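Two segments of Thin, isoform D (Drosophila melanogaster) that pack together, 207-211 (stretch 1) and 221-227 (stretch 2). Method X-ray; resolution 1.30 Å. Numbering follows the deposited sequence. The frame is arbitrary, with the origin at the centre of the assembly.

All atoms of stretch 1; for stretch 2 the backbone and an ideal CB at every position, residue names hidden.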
# COMPACT_ATOMS: atom_id res chain seq x y z
N ASN A 207 -0.10 15.77 -5.62
CA ASN A 207 0.89 16.77 -5.23
C ASN A 207 2.32 16.27 -5.35
O ASN A 207 3.26 16.97 -4.94
CB ASN A 207 0.60 17.22 -3.81
CG ASN A 207 -0.67 18.02 -3.69
OD1 ASN A 207 -1.04 18.78 -4.60
ND2 ASN A 207 -1.36 17.86 -2.57
N HIS A 208 2.53 15.07 -5.91
CA HIS A 208 3.87 14.58 -6.23
C HIS A 208 4.79 14.59 -5.01
O HIS A 208 5.97 14.93 -5.09
CB HIS A 208 4.47 15.36 -7.40
CG HIS A 208 3.56 15.44 -8.56
ND1 HIS A 208 3.17 14.33 -9.28
CD2 HIS A 208 2.94 16.50 -9.14
CE1 HIS A 208 2.35 14.70 -10.25
NE2 HIS A 208 2.20 16.02 -10.18
N ARG A 209 4.25 14.19 -3.87
CA ARG A 209 5.01 14.25 -2.63
C ARG A 209 4.50 13.19 -1.67
O ARG A 209 3.40 12.65 -1.81
CB ARG A 209 4.92 15.64 -1.99
CG ARG A 209 3.52 15.98 -1.48
CD ARG A 209 3.36 17.41 -1.05
NE ARG A 209 2.00 17.64 -0.57
CZ ARG A 209 1.55 18.81 -0.15
NH1 ARG A 209 2.36 19.86 -0.11
NH2 ARG A 209 0.31 18.93 0.26
N ILE A 210 5.34 12.88 -0.68
CA ILE A 210 4.94 12.12 0.49
C ILE A 210 4.75 13.11 1.63
O ILE A 210 5.58 14.00 1.85
CB ILE A 210 5.98 11.04 0.83
CG1 ILE A 210 5.62 9.70 0.17
CG2 ILE A 210 6.00 10.75 2.32
CD1 ILE A 210 5.49 9.71 -1.31
N GLN A 211 3.67 12.96 2.37
CA GLN A 211 3.42 13.79 3.54
C GLN A 211 3.43 12.90 4.76
O GLN A 211 2.83 11.82 4.76
CB GLN A 211 2.11 14.56 3.43
CG GLN A 211 2.22 15.77 2.52
CD GLN A 211 1.30 16.89 2.94
OE1 GLN A 211 0.09 16.78 2.81
NE2 GLN A 211 1.87 17.96 3.47
N UNK A 221 6.46 16.51 8.23
CA UNK A 221 7.38 16.83 7.15
C UNK A 221 6.79 16.41 5.81
O UNK A 221 5.77 15.71 5.74
CB UNK A 221 8.73 16.15 7.38
N UNK A 222 7.44 16.87 4.76
CA UNK A 222 7.14 16.50 3.39
C UNK A 222 8.41 15.93 2.80
O UNK A 222 9.51 16.40 3.10
CB UNK A 222 6.62 17.69 2.58
N UNK A 223 8.25 14.92 1.96
CA UNK A 223 9.36 14.35 1.21
C UNK A 223 9.05 14.54 -0.26
O UNK A 223 7.97 14.16 -0.73
CB UNK A 223 9.58 12.87 1.55
N UNK A 224 9.97 15.15 -0.98
CA UNK A 224 9.88 15.22 -2.40
C UNK A 224 9.01 16.35 -2.91
O UNK A 224 8.53 17.24 -2.19
CB UNK A 224 9.36 13.89 -2.94
N UNK A 225 8.79 16.27 -4.22
CA UNK A 225 8.08 17.26 -5.00
C UNK A 225 8.20 16.84 -6.45
O UNK A 225 8.88 15.86 -6.77
CB UNK A 225 8.63 18.67 -4.77
N UNK A 226 7.54 17.59 -7.32
CA UNK A 226 7.36 17.14 -8.70
C UNK A 226 8.67 17.15 -9.48
O UNK A 226 9.37 18.17 -9.54
CB UNK A 226 6.33 18.02 -9.41
N UNK A 227 9.00 16.03 -10.11
CA UNK A 227 10.16 15.96 -10.97
C UNK A 227 10.62 14.53 -11.17
O UNK A 227 9.99 13.57 -10.72
CB UNK A 227 11.30 16.80 -10.39

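Strands 209-211 and 221-223 run antiparallel, their axes approaching to 4.7 Å.

At position 221 the CA-to-CB bond points away from stretch 1, and nothing of that stretch lies within 5.5 Å of the ideal CB. The contact therefore asks little here, and many residues would serve. The deposited residue is Ser221, whose side chain stays 6.0 Å or more from stretch 1.

Position 222 pairs with Gln211 in a non-hydrogen-bonded bridge, so its side chain shares a sheet face with that of Gln211. The ideal CB has the aliphatic part of Arg209 nearby, its CD at 4.9 Å, and CG of Gln211 at 4.8 Å. A medium side chain with some apolar surface suits this place, and beta-branched residues favour extended backbone: threonine, valine or isoleucine would all fit. It is Thr222, in the m rotamer, with its CG2 3.8 Å from CD of Arg209. Its CA also lies 3.3 Å from O of Ile210, a CA-H...O contact typical of paired strands.

Position 223 sits opposite Ile210 in the hydrogen-bonded bridge. Its N donates to O of Ile210 at 2.8 Å, and N of Ile210 donates to its O at 2.9 Å; both bonds are nearly straight. These bonds use main-chain atoms alone and leave the side chain unspecified, but the ideal CB is 4.1 Å from CB of Ile210, which favours an apolar, preferably branched residue. Val223, rotamer t, meets this need.

At position 224 phi is 83° and psi -171°, and this positive phi favours glycine. An ideal CB would point toward stretch 1, 4.1 Å from O of His208. The residue is Gly224.

Position 225 is extended, with its CB direction away from stretch 1 and room for a side chain; the contact does not demand glycine. In Gly225, CA comes within 3.1 Å of O of His208.

Position 226 has ordinary angles for any L-residue, and its ideal CB lies 3.7 Å from CD2 of His208. A side chain with methylene groups could lie over the imidazole, whether it ended in a polar or an apolar group. Glu226 extends with chi1 and chi2 both t; its CG makes an off-centre CH-pi contact 4.1 Å from the centroid of the His208 ring, and OE1 is 3.6 Å from CD2 of His208.

At position 227 a CB would jam against the preceding carbonyl oxygen, so the backbone itself calls for Gly227.

Stretch 2 221-227: STVGGEG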
# COMPACT_ATOMS: atom_id res chain seq x y z
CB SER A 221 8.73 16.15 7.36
OG SER A 221 8.59 14.76 7.19
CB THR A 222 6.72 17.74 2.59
OG1 THR A 222 5.56 18.31 3.18
CG2 THR A 222 6.42 17.37 1.15
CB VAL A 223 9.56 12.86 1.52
CG1 VAL A 223 10.69 12.30 0.65
CG2 VAL A 223 9.85 12.66 3.01
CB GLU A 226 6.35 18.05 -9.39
CG GLU A 226 6.06 17.64 -10.80
CD GLU A 226 5.02 18.51 -11.46
OE1 GLU A 226 4.38 19.34 -10.76
OE2 GLU A 226 4.85 18.37 -12.68
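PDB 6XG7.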